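Local coordinates for ribosome-inactivating protein 3 (Zea mays, PDB 2PQI) that belongs to the plant ribosome-inactivating proteins, a family whose fold packs a mixed beta sheet against a set of helices, at residues Lys2-Phe7 / Arg24-Lys29; Pro8-Asn13 / Ala132-Ala137; Ser17-Ser22 / Val158-Gly163; Thr65-Met70 / His95-Asn100. One frame throughout, in Å; residues are numbered along the deposited sequence.

How the contacts relate
From the N terminus, the chain lays down the edge strand with 2-7 and returns along helix 16-28, so that contact 1 closes a short loop at 24-29. Contacts 2 and 3 open inside that loop, at 8-13 and 17-22, and close much later on helices 126-137 and 149-165; both therefore cross contact 1, and they cross each other. Contact 4 follows contact 1 in series and is nested within the loops of contacts 2 and 3, folding 95-100 back onto strand 63-69. Contacts 1 and 3 share helix 16-28, where Arg-24 NH2 meets Gly-163 O. Val-160 of contact 3 packs on Leu-66 and Ile-68, tying the helices to the sheet of contact 4.

Contact 1 of 4, residues Lys2-Phe7 / Arg24-Lys29; sequences KFTEIF and RKDVIK
Thr-4 and Asp-26 mark the closest approach of the two backbones, with 7.0 Å between their CA atoms, where the edge strand 2-8 of the mixed sheet passes the C-terminal part of helix 16-28. This is a strand-to-helix contact within the ribosome-inactivating protein fold, and it is carried almost entirely by one carboxylate. Asp-26, a buried residue, has its CB directed at the strand and its CG anti to its own carbonyl carbon (chi1 -82°), and Lys-2 lies across it at about a right angle. The lysine first uses its aliphatic part: CG of Lys-2 rests 3.6 Å from CG of Asp-26, and bends at chi2, chi3 and chi4 carry the rest of the chain past the carboxylate. CE of Lys-2 ends about equally far from both carboxylate oxygens of Asp-26. The ammonium then reaches OD2 only at long range, a stretched salt bridge of 3.7 Å between Lys-2 NZ and Asp-26 OD2. Lys-29 brings a second positive charge to the same neighbourhood, which would probably help keep the carboxylate ionised. Beyond this contact, Glu-5 OE2 bonds to Ser-22 OG one helical turn earlier, a second link from strand to helix. The other oxygen of Asp-26 lies over the strand backbone, with OD1 of Asp-26 3.7 Å from CA of Thr-4 and somewhat farther, 4.1 Å, from its OG1.

Contact 2 of 4, residues Pro8-Asn13 / Ala132-Ala137; sequences PVEDAN and AVNDLA
Val-9 and Val-133 face each other, both with their CB directed at the opposite segment, and they meet through one methyl each: CG2 of Val-9 lies 4.3 Å from CG2 of Val-133. In both residues CG1 stands anti to the backbone N (chi1 -166° and 176°), which presents CG2 to the partner. Next to this apolar touch runs a polar pair that approaches without bonding. Glu-10 extends its carboxylate over to the helix until OE2 is 4.3 Å from OD1 of Asn-134, but each group is engaged elsewhere: Glu-10 OE2 accepts from the backbone N of Arg-60, and Asn-134 ND2 bonds to Thr-59 OG1. The two side chains thus converge on the loop between strands 52-58 and 63-69. The backbone of the 8-13 loop is tied to the start of the facing helix as well, through a hydrogen bond between Val-9 O and Arg-126 NH2. The contact as a whole joins the loop between strand 2-8 and helix 16-28 to helix 126-137, whose Met-129 and Thr-130 also touch Val-9; from the same helix Val-133 packs on Ile-64 of strand 63-69, and Leu-136 reaches helix 149-165.

Contact 3 of 4, residues Ser17-Ser22 / Val158-Gly163; sequences SAFIAS and VMVCEG
Ile-20 and Phe-19 of helix 16-28 supply the side chains that meet helix 149-165; the axes of segments 17-22 and 158-163 pass 10.6 Å apart and cross at -41°, running broadly the same way. This is buried helix-helix packing in the interior of the ribosome-inactivating protein fold, where helix 149-165 also lies on the sheet through Val-160. The apolar contact proper is between Phe-19 and Val-160: CG2 of Val-160 comes to the rim of the ring, near its plane, 4.3 Å from Phe-19 CE2. The methyl thus meets the ring edge, while Phe-7 of strand 2-8 stacks, offset, on one face.

A second kind of contact sets aliphatic carbon against backbone carbonyl. Ile-20 divides its branches between two successive turns: CG2, placed anti to its backbone N, lies 4.0 Å from Gly-163 O, while CD1, carried by CG1 with a further bend at chi2 (-53°), lies 4.0 Å from Met-159 O. At Gly-163 no side chain stands between the helices, and the backbones draw together there, with CA of Ile-20 6.9 Å from CA of Gly-163.

Polar partners arrive from just outside the 17-22 segment: Tyr-16 OH is hydrogen-bonded to Met-159 O, and Arg-24 NH2 to Gly-163 O. No hydrogen bond joins the two segments themselves. The chemistry implies that van der Waals packing holds the centre of the crossing, while the carbonyls of the buried residues Met-159 and Gly-163 find partners in the helix that carries Ile-20, one before it and one after.

Contact 4 of 4, residues Thr65-Met70 / His95-Asn100; sequences TLAIRM and HLLGDN
Ala-67 and Leu-97 form the tight half of this contact. The methyl of Ala-67 points from strand 63-69 at the 95-100 loop, and both branches of Leu-97 come down on it, CD2 at 3.8 Å and CD1 at 4.2 Å from Ala-67 CB. The CA-CB bond of Leu-97 points neither at the strand nor away from it, but with CG anti to the carbonyl carbon (chi1 -54°) the fork swings in over the alanine. Both residues are buried, and Trp-85, Val-76 and Trp-52 also pack on Leu-97.

The other half lies nearer the surface and is looser. Here the backbones have moved apart, from 8.1 Å between CA atoms of Ala-67 and Leu-97 to 9.5 Å between those of Arg-69 and Leu-96, and the long arginine side chain spans the difference. Across the contact, CD1 is the one atom of Leu-96 close to the guanidinium, 3.9 Å from Arg-69 NH1 and at a slant to its plane. What fixes the arginine lies elsewhere: a bend at chi3 (-62°) turns the guanidinium so that NE pairs with Asp-71 OD1 in a salt bridge, and NH2 makes a weak bond to Lys-46 O. The loop has its own tether in Glu-87, which accepts from the backbone N of Leu-96 and, more weakly, from that of Leu-97. The result is an irregular connection between strands 85-87 and 102-103 folded over one face of the mixed sheet of this ribosome-inactivating protein, with Leu-66 and Ile-68 turned to the helical side.

Contact 1 of 4, residues Lys2-Phe7 / Arg24-Lys29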
loop_
_atom_site.group_PDB
_atom_site.type_symbol
_atom_site.label_atom_id
_atom_site.label_comp_id
_atom_site.label_asym_id
_atom_site.label_seq_id
_atom_site.Cartn_x
_atom_site.Cartn_y
_atom_site.Cartn_z
ATOM N N LYS A 2 7.008 12.827 5.720
ATOM C CA LYS A 2 8.325 12.246 5.927
ATOM C C LYS A 2 8.782 11.611 4.618
ATOM O O LYS A 2 8.000 10.979 3.921
ATOM C CB LYS A 2 8.269 11.177 7.029
ATOM C CG LYS A 2 9.533 10.337 7.163
ATOM C CD LYS A 2 10.642 11.061 7.921
ATOM C CE LYS A 2 12.016 10.631 7.407
ATOM N NZ LYS A 2 13.032 10.467 8.489
ATOM N N PHE A 3 10.046 11.811 4.272
ATOM C CA PHE A 3 10.599 11.215 3.066
ATOM C C PHE A 3 11.275 9.952 3.487
ATOM O O PHE A 3 12.332 10.010 4.073
ATOM C CB PHE A 3 11.650 12.108 2.429
ATOM C CG PHE A 3 11.152 12.851 1.261
ATOM C CD1 PHE A 3 10.357 13.983 1.427
ATOM C CD2 PHE A 3 11.401 12.379 -0.017
ATOM C CE1 PHE A 3 9.816 14.635 0.324
ATOM C CE2 PHE A 3 10.865 13.020 -1.126
ATOM C CZ PHE A 3 10.068 14.150 -0.954
ATOM N N THR A 4 10.656 8.818 3.201
ATOM C CA THR A 4 11.199 7.513 3.544
ATOM C C THR A 4 12.562 7.394 2.875
ATOM O O THR A 4 12.863 8.145 1.952
ATOM C CB THR A 4 10.295 6.415 2.990
ATOM O OG1 THR A 4 10.666 5.155 3.542
ATOM C CG2 THR A 4 10.453 6.327 1.503
ATOM N N GLU A 5 13.409 6.477 3.322
ATOM C CA GLU A 5 14.680 6.363 2.635
ATOM C C GLU A 5 14.497 5.615 1.311
ATOM O O GLU A 5 13.545 4.837 1.133
ATOM C CB GLU A 5 15.757 5.700 3.496
ATOM C CG GLU A 5 15.296 4.784 4.595
ATOM C CD GLU A 5 16.479 4.104 5.257
ATOM O OE1 GLU A 5 17.438 4.822 5.608
ATOM O OE2 GLU A 5 16.456 2.864 5.416
ATOM N N ILE A 6 15.404 5.889 0.378
ATOM C CA ILE A 6 15.372 5.311 -0.956
ATOM C C ILE A 6 15.408 3.800 -0.968
ATOM O O ILE A 6 16.073 3.182 -0.133
ATOM C CB ILE A 6 16.568 5.830 -1.808
ATOM C CG1 ILE A 6 16.453 7.350 -1.970
ATOM C CG2 ILE A 6 16.649 5.080 -3.127
ATOM C CD1 ILE A 6 16.778 7.853 -3.341
ATOM N N PHE A 7 14.684 3.209 -1.919
ATOM C CA PHE A 7 14.676 1.758 -2.077
ATOM C C PHE A 7 15.309 1.409 -3.421
ATOM O O PHE A 7 14.722 1.675 -4.474
ATOM C CB PHE A 7 13.255 1.193 -2.057
ATOM C CG PHE A 7 13.206 -0.321 -2.070
ATOM C CD1 PHE A 7 12.082 -0.993 -2.531
ATOM C CD2 PHE A 7 14.282 -1.071 -1.599
ATOM C CE1 PHE A 7 12.025 -2.392 -2.527
ATOM C CE2 PHE A 7 14.236 -2.469 -1.591
ATOM C CZ PHE A 7 13.098 -3.130 -2.058
ATOM N N ARG A 24 7.962 1.619 8.109
ATOM C CA ARG A 24 7.006 1.477 9.206
ATOM C C ARG A 24 7.474 2.295 10.402
ATOM O O ARG A 24 6.669 2.866 11.146
ATOM C CB ARG A 24 6.895 0.023 9.640
ATOM C CG ARG A 24 5.982 -0.802 8.777
ATOM C CD ARG A 24 5.845 -2.186 9.349
ATOM N NE ARG A 24 4.968 -3.003 8.526
ATOM C CZ ARG A 24 4.900 -4.328 8.596
ATOM N NH1 ARG A 24 5.662 -4.992 9.454
ATOM N NH2 ARG A 24 4.075 -4.992 7.803
ATOM N N LYS A 25 8.787 2.326 10.598
ATOM C CA LYS A 25 9.354 3.079 11.698
ATOM C C LYS A 25 8.994 4.553 11.548
ATOM O O LYS A 25 8.702 5.236 12.531
ATOM C CB LYS A 25 10.866 2.923 11.717
ATOM C CG LYS A 25 11.368 2.084 12.853
ATOM C CD LYS A 25 12.163 0.918 12.326
ATOM C CE LYS A 25 13.602 0.980 12.778
ATOM N NZ LYS A 25 14.402 -0.021 12.018
ATOM N N ASP A 26 9.002 5.027 10.305
ATOM C CA ASP A 26 8.689 6.414 10.004
ATOM C C ASP A 26 7.228 6.733 10.265
ATOM O O ASP A 26 6.900 7.787 10.835
ATOM C CB ASP A 26 9.022 6.712 8.546
ATOM C CG ASP A 26 10.484 7.016 8.335
ATOM O OD1 ASP A 26 10.930 6.934 7.180
ATOM O OD2 ASP A 26 11.190 7.354 9.315
ATOM N N VAL A 27 6.359 5.820 9.831
ATOM C CA VAL A 27 4.924 5.961 9.992
ATOM C C VAL A 27 4.529 5.913 11.460
ATOM O O VAL A 27 3.812 6.787 11.945
ATOM C CB VAL A 27 4.170 4.840 9.204
ATOM C CG1 VAL A 27 2.674 4.833 9.555
ATOM C CG2 VAL A 27 4.346 5.061 7.721
ATOM N N ILE A 28 5.009 4.893 12.164
ATOM C CA ILE A 28 4.702 4.715 13.577
ATOM C C ILE A 28 5.002 5.960 14.400
ATOM O O ILE A 28 4.368 6.180 15.429
ATOM C CB ILE A 28 5.470 3.488 14.138
ATOM C CG1 ILE A 28 4.895 2.218 13.509
ATOM C CG2 ILE A 28 5.358 3.409 15.656
ATOM C CD1 ILE A 28 5.817 1.049 13.529
ATOM N N LYS A 29 5.946 6.782 13.940
ATOM C CA LYS A 29 6.306 8.018 14.640
ATOM C C LYS A 29 5.118 8.969 14.687
ATOM O O LYS A 29 5.081 9.897 15.492
ATOM C CB LYS A 29 7.464 8.738 13.937
ATOM C CG LYS A 29 8.731 7.939 13.816
ATOM C CD LYS A 29 9.872 8.789 13.301
ATOM C CE LYS A 29 11.146 7.960 13.165
ATOM N NZ LYS A 29 12.347 8.827 13.011
#

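Contact 2 of 4, residues Pro8-Asn13 / Ala132-Ala137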
loop_
_atom_site.group_PDB
_atom_site.type_symbol
_atom_site.label_atom_id
_atom_site.label_comp_id
_atom_site.label_asym_id
_atom_site.label_seq_id
_atom_site.Cartn_x
_atom_site.Cartn_y
_atom_site.Cartn_z
ATOM N N PRO A 8 16.530 0.841 -3.403
ATOM C CA PRO A 8 17.265 0.438 -4.619
ATOM C C PRO A 8 16.640 -0.847 -5.158
ATOM O O PRO A 8 17.119 -1.946 -4.870
ATOM C CB PRO A 8 18.688 0.202 -4.105
ATOM C CG PRO A 8 18.776 1.089 -2.883
ATOM C CD PRO A 8 17.429 0.862 -2.235
ATOM N N VAL A 9 15.582 -0.704 -5.948
ATOM C CA VAL A 9 14.853 -1.860 -6.464
ATOM C C VAL A 9 15.692 -2.988 -7.080
ATOM O O VAL A 9 15.584 -4.144 -6.665
ATOM C CB VAL A 9 13.774 -1.411 -7.481
ATOM C CG1 VAL A 9 12.807 -2.546 -7.755
ATOM C CG2 VAL A 9 13.027 -0.214 -6.936
ATOM N N GLU A 10 16.536 -2.656 -8.054
ATOM C CA GLU A 10 17.351 -3.664 -8.717
ATOM C C GLU A 10 18.445 -4.295 -7.841
ATOM O O GLU A 10 18.808 -5.459 -8.035
ATOM C CB GLU A 10 17.953 -3.070 -9.998
ATOM C CG GLU A 10 16.892 -2.466 -10.931
ATOM C CD GLU A 10 17.349 -2.307 -12.371
ATOM O OE1 GLU A 10 17.888 -3.291 -12.929
ATOM O OE2 GLU A 10 17.148 -1.216 -12.957
ATOM N N ASP A 11 18.943 -3.538 -6.865
ATOM C CA ASP A 11 20.005 -3.992 -5.970
ATOM C C ASP A 11 19.596 -5.107 -5.011
ATOM O O ASP A 11 19.083 -4.838 -3.925
ATOM C CB ASP A 11 20.512 -2.817 -5.148
ATOM C CG ASP A 11 21.866 -3.080 -4.535
ATOM O OD1 ASP A 11 22.142 -4.254 -4.195
ATOM O OD2 ASP A 11 22.646 -2.111 -4.383
ATOM N N ALA A 12 19.865 -6.352 -5.397
ATOM C CA ALA A 12 19.525 -7.520 -4.582
ATOM C C ALA A 12 20.134 -7.537 -3.180
ATOM O O ALA A 12 19.796 -8.398 -2.359
ATOM C CB ALA A 12 19.922 -8.792 -5.322
ATOM N N ASN A 13 21.034 -6.598 -2.901
ATOM C CA ASN A 13 21.658 -6.540 -1.587
ATOM C C ASN A 13 20.724 -5.881 -0.573
ATOM O O ASN A 13 20.866 -6.079 0.634
ATOM C CB ASN A 13 22.980 -5.764 -1.652
ATOM C CG ASN A 13 24.001 -6.421 -2.574
ATOM O OD1 ASN A 13 24.153 -7.644 -2.586
ATOM N ND2 ASN A 13 24.708 -5.608 -3.343
ATOM N N ALA A 132 7.729 -2.161 -13.177
ATOM C CA ALA A 132 6.709 -1.147 -12.896
ATOM C C ALA A 132 7.273 0.273 -12.787
ATOM O O ALA A 132 6.729 1.216 -13.388
ATOM C CB ALA A 132 5.954 -1.504 -11.617
ATOM N N VAL A 133 8.353 0.420 -12.020
ATOM C CA VAL A 133 8.984 1.721 -11.838
ATOM C C VAL A 133 9.461 2.305 -13.165
ATOM O O VAL A 133 9.136 3.455 -13.503
ATOM C CB VAL A 133 10.219 1.650 -10.891
ATOM C CG1 VAL A 133 10.898 3.023 -10.830
ATOM C CG2 VAL A 133 9.800 1.184 -9.488
ATOM N N ASN A 134 10.223 1.517 -13.923
ATOM C CA ASN A 134 10.753 2.003 -15.197
ATOM C C ASN A 134 9.653 2.419 -16.144
ATOM O O ASN A 134 9.772 3.432 -16.824
ATOM C CB ASN A 134 11.650 0.947 -15.850
ATOM C CG ASN A 134 12.945 0.737 -15.086
ATOM O OD1 ASN A 134 13.563 -0.326 -15.168
ATOM N ND2 ASN A 134 13.367 1.754 -14.344
ATOM N N ASP A 135 8.579 1.642 -16.176
ATOM C CA ASP A 135 7.458 1.955 -17.048
ATOM C C ASP A 135 6.711 3.206 -16.581
ATOM O O ASP A 135 6.447 4.105 -17.381
ATOM C CB ASP A 135 6.510 0.753 -17.136
ATOM C CG ASP A 135 6.918 -0.237 -18.225
ATOM O OD1 ASP A 135 6.555 -0.007 -19.400
ATOM O OD2 ASP A 135 7.611 -1.234 -17.915
ATOM N N LEU A 136 6.381 3.275 -15.295
ATOM C CA LEU A 136 5.664 4.433 -14.774
ATOM C C LEU A 136 6.490 5.699 -14.904
ATOM O O LEU A 136 5.941 6.796 -14.984
ATOM C CB LEU A 136 5.281 4.205 -13.312
ATOM C CG LEU A 136 4.151 3.188 -13.129
ATOM C CD1 LEU A 136 3.983 2.804 -11.655
ATOM C CD2 LEU A 136 2.878 3.802 -13.686
ATOM N N ALA A 137 7.810 5.538 -14.933
ATOM C CA ALA A 137 8.721 6.670 -15.067
ATOM C C ALA A 137 8.714 7.305 -16.460
ATOM O O ALA A 137 9.014 8.491 -16.607
ATOM C CB ALA A 137 10.130 6.233 -14.714
#

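Contact 3 of 4, residues Ser17-Ser22 / Val158-Gly163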
loop_
_atom_site.group_PDB
_atom_site.type_symbol
_atom_site.label_atom_id
_atom_site.label_comp_id
_atom_site.label_asym_id
_atom_site.label_seq_id
_atom_site.Cartn_x
_atom_site.Cartn_y
_atom_site.Cartn_z
ATOM N N SER A 17 12.134 -6.547 3.063
ATOM C CA SER A 17 11.770 -6.452 4.478
ATOM C C SER A 17 12.376 -5.232 5.174
ATOM O O SER A 17 11.710 -4.561 5.962
ATOM C CB SER A 17 12.220 -7.711 5.213
ATOM O OG SER A 17 13.621 -7.903 5.071
ATOM N N ALA A 18 13.643 -4.960 4.884
ATOM C CA ALA A 18 14.363 -3.840 5.476
ATOM C C ALA A 18 13.772 -2.496 5.045
ATOM O O ALA A 18 13.898 -1.494 5.762
ATOM C CB ALA A 18 15.848 -3.913 5.092
ATOM N N PHE A 19 13.152 -2.481 3.865
ATOM C CA PHE A 19 12.494 -1.286 3.336
ATOM C C PHE A 19 11.192 -1.117 4.125
ATOM O O PHE A 19 10.905 -0.053 4.664
ATOM C CB PHE A 19 12.189 -1.487 1.844
ATOM C CG PHE A 19 11.273 -0.447 1.246
ATOM C CD1 PHE A 19 11.652 0.896 1.189
ATOM C CD2 PHE A 19 10.027 -0.820 0.729
ATOM C CE1 PHE A 19 10.803 1.855 0.613
ATOM C CE2 PHE A 19 9.173 0.128 0.152
ATOM C CZ PHE A 19 9.561 1.473 0.101
ATOM N N ILE A 20 10.418 -2.195 4.191
ATOM C CA ILE A 20 9.154 -2.197 4.912
ATOM C C ILE A 20 9.354 -1.773 6.366
ATOM O O ILE A 20 8.678 -0.868 6.853
ATOM C CB ILE A 20 8.508 -3.604 4.895
ATOM C CG1 ILE A 20 8.147 -4.006 3.462
ATOM C CG2 ILE A 20 7.312 -3.635 5.826
ATOM C CD1 ILE A 20 7.294 -2.981 2.697
ATOM N N ALA A 21 10.279 -2.438 7.056
ATOM C CA ALA A 21 10.544 -2.120 8.458
ATOM C C ALA A 21 10.959 -0.665 8.607
ATOM O O ALA A 21 10.532 0.017 9.532
ATOM C CB ALA A 21 11.644 -3.045 9.039
ATOM N N SER A 22 11.790 -0.189 7.688
ATOM C CA SER A 22 12.247 1.194 7.743
ATOM C C SER A 22 11.077 2.156 7.642
ATOM O O SER A 22 10.914 3.029 8.502
ATOM C CB SER A 22 13.232 1.494 6.614
ATOM O OG SER A 22 13.741 2.806 6.755
ATOM N N VAL A 158 0.132 -3.092 -3.792
ATOM C CA VAL A 158 0.149 -4.271 -2.938
ATOM C C VAL A 158 1.496 -4.538 -2.246
ATOM O O VAL A 158 1.540 -4.923 -1.068
ATOM C CB VAL A 158 -0.248 -5.507 -3.742
ATOM C CG1 VAL A 158 -0.314 -6.718 -2.829
ATOM C CG2 VAL A 158 -1.579 -5.242 -4.438
ATOM N N MET A 159 2.580 -4.328 -2.988
ATOM C CA MET A 159 3.924 -4.532 -2.467
ATOM C C MET A 159 4.288 -3.469 -1.439
ATOM O O MET A 159 4.864 -3.779 -0.395
ATOM C CB MET A 159 4.945 -4.532 -3.608
ATOM C CG MET A 159 5.001 -5.832 -4.393
ATOM S SD MET A 159 6.450 -5.940 -5.460
ATOM C CE MET A 159 5.962 -4.863 -6.805
ATOM N N VAL A 160 3.951 -2.217 -1.732
ATOM C CA VAL A 160 4.221 -1.136 -0.802
ATOM C C VAL A 160 3.099 -0.846 0.202
ATOM O O VAL A 160 3.267 -1.052 1.405
ATOM C CB VAL A 160 4.571 0.161 -1.558
ATOM C CG1 VAL A 160 4.837 1.286 -0.556
ATOM C CG2 VAL A 160 5.809 -0.067 -2.451
ATOM N N CYS A 161 1.957 -0.371 -0.273
ATOM C CA CYS A 161 0.871 -0.043 0.647
ATOM C C CYS A 161 0.379 -1.211 1.507
ATOM O O CYS A 161 0.311 -1.095 2.735
ATOM C CB CYS A 161 -0.306 0.561 -0.112
ATOM S SG CYS A 161 0.098 2.068 -0.998
ATOM N N GLU A 162 0.043 -2.335 0.885
ATOM C CA GLU A 162 -0.443 -3.456 1.666
ATOM C C GLU A 162 0.674 -4.097 2.493
ATOM O O GLU A 162 0.426 -4.624 3.583
ATOM C CB GLU A 162 -1.126 -4.475 0.754
ATOM C CG GLU A 162 -2.200 -3.863 -0.141
ATOM C CD GLU A 162 -3.488 -3.475 0.585
ATOM O OE1 GLU A 162 -3.495 -3.363 1.830
ATOM O OE2 GLU A 162 -4.507 -3.261 -0.106
ATOM N N GLY A 163 1.903 -4.034 1.987
ATOM C CA GLY A 163 3.025 -4.594 2.713
ATOM C C GLY A 163 3.213 -3.833 4.010
ATOM O O GLY A 163 3.456 -4.431 5.063
#

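Contact 4 of 4, residues Thr65-Met70 / His95-Asn100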
loop_
_atom_site.group_PDB
_atom_site.type_symbol
_atom_site.label_atom_id
_atom_site.label_comp_id
_atom_site.label_asym_id
_atom_site.label_seq_id
_atom_site.Cartn_x
_atom_site.Cartn_y
_atom_site.Cartn_z
ATOM N N THR A 65 8.551 8.584 -7.353
ATOM C CA THR A 65 8.303 8.836 -5.944
ATOM C C THR A 65 6.816 8.635 -5.684
ATOM O O THR A 65 5.968 9.209 -6.361
ATOM C CB THR A 65 8.719 10.261 -5.523
ATOM O OG1 THR A 65 10.134 10.414 -5.678
ATOM C CG2 THR A 65 8.351 10.506 -4.063
ATOM N N LEU A 66 6.517 7.782 -4.717
ATOM C CA LEU A 66 5.145 7.495 -4.358
ATOM C C LEU A 66 4.668 8.511 -3.331
ATOM O O LEU A 66 5.405 8.878 -2.408
ATOM C CB LEU A 66 5.027 6.091 -3.761
ATOM C CG LEU A 66 5.450 4.899 -4.620
ATOM C CD1 LEU A 66 5.215 3.618 -3.829
ATOM C CD2 LEU A 66 4.678 4.877 -5.936
ATOM N N ALA A 67 3.432 8.969 -3.505
ATOM C CA ALA A 67 2.824 9.934 -2.599
ATOM C C ALA A 67 1.705 9.289 -1.789
ATOM O O ALA A 67 0.540 9.309 -2.187
ATOM C CB ALA A 67 2.297 11.133 -3.375
ATOM N N ILE A 68 2.073 8.718 -0.648
ATOM C CA ILE A 68 1.164 7.902 0.148
ATOM C C ILE A 68 0.636 8.724 1.321
ATOM O O ILE A 68 1.405 9.359 2.051
ATOM C CB ILE A 68 1.911 6.629 0.667
ATOM C CG1 ILE A 68 2.365 5.779 -0.526
ATOM C CG2 ILE A 68 1.028 5.793 1.585
ATOM C CD1 ILE A 68 3.405 4.737 -0.172
ATOM N N ARG A 69 -0.683 8.749 1.475
ATOM C CA ARG A 69 -1.283 9.458 2.600
ATOM C C ARG A 69 -1.283 8.525 3.820
ATOM O O ARG A 69 -1.878 7.441 3.816
ATOM C CB ARG A 69 -2.708 9.911 2.264
ATOM C CG ARG A 69 -3.594 8.853 1.675
ATOM C CD ARG A 69 -4.929 9.463 1.332
ATOM N NE ARG A 69 -5.631 9.990 2.507
ATOM C CZ ARG A 69 -6.767 10.690 2.450
ATOM N NH1 ARG A 69 -7.334 10.949 1.278
ATOM N NH2 ARG A 69 -7.339 11.134 3.564
ATOM N N MET A 70 -0.603 8.963 4.874
ATOM C CA MET A 70 -0.339 8.108 6.025
ATOM C C MET A 70 -1.638 7.617 6.657
ATOM O O MET A 70 -1.739 6.463 7.074
ATOM C CB MET A 70 0.502 8.852 7.064
ATOM C CG MET A 70 1.912 8.308 7.225
ATOM S SD MET A 70 3.041 9.506 7.960
ATOM C CE MET A 70 3.026 8.980 9.672
ATOM N N HIS A 95 -7.642 17.930 -6.385
ATOM C CA HIS A 95 -6.302 17.399 -6.283
ATOM C C HIS A 95 -5.861 17.447 -4.842
ATOM O O HIS A 95 -6.047 18.464 -4.172
ATOM C CB HIS A 95 -5.326 18.218 -7.128
ATOM C CG HIS A 95 -5.244 17.771 -8.547
ATOM N ND1 HIS A 95 -5.553 18.596 -9.609
ATOM C CD2 HIS A 95 -4.890 16.582 -9.088
ATOM C CE1 HIS A 95 -5.390 17.936 -10.739
ATOM N NE2 HIS A 95 -4.990 16.709 -10.452
ATOM N N LEU A 96 -5.290 16.341 -4.367
ATOM C CA LEU A 96 -4.773 16.263 -3.015
ATOM C C LEU A 96 -3.292 16.618 -3.093
ATOM O O LEU A 96 -2.705 17.137 -2.139
ATOM C CB LEU A 96 -4.946 14.853 -2.464
ATOM C CG LEU A 96 -6.412 14.470 -2.314
ATOM C CD1 LEU A 96 -6.550 13.009 -1.900
ATOM C CD2 LEU A 96 -7.052 15.403 -1.300
ATOM N N LEU A 97 -2.696 16.363 -4.251
ATOM C CA LEU A 97 -1.281 16.644 -4.469
ATOM C C LEU A 97 -1.036 18.030 -5.051
ATOM O O LEU A 97 -1.841 18.537 -5.814
ATOM C CB LEU A 97 -0.679 15.624 -5.428
ATOM C CG LEU A 97 -0.775 14.125 -5.185
ATOM C CD1 LEU A 97 0.213 13.451 -6.129
ATOM C CD2 LEU A 97 -0.458 13.777 -3.737
ATOM N N GLY A 98 0.093 18.629 -4.696
ATOM C CA GLY A 98 0.427 19.942 -5.216
ATOM C C GLY A 98 1.462 19.841 -6.325
ATOM O O GLY A 98 1.768 18.743 -6.792
ATOM N N ASP A 99 2.004 20.987 -6.736
ATOM C CA ASP A 99 3.004 21.069 -7.803
ATOM C C ASP A 99 2.448 20.767 -9.198
ATOM O O ASP A 99 3.103 20.094 -10.002
ATOM C CB ASP A 99 4.190 20.141 -7.516
ATOM C CG ASP A 99 5.248 20.798 -6.639
ATOM O OD1 ASP A 99 5.116 22.002 -6.342
ATOM O OD2 ASP A 99 6.222 20.114 -6.257
ATOM N N ASN A 100 1.243 21.266 -9.467
ATOM C CA ASN A 100 0.584 21.085 -10.757
ATOM C C ASN A 100 0.461 19.624 -11.208
ATOM O O ASN A 100 1.059 19.215 -12.201
ATOM C CB ASN A 100 1.322 21.899 -11.825
ATOM C CG ASN A 100 1.300 23.391 -11.543
ATOM O OD1 ASN A 100 1.973 24.170 -12.213
ATOM N ND2 ASN A 100 0.517 23.798 -10.551
#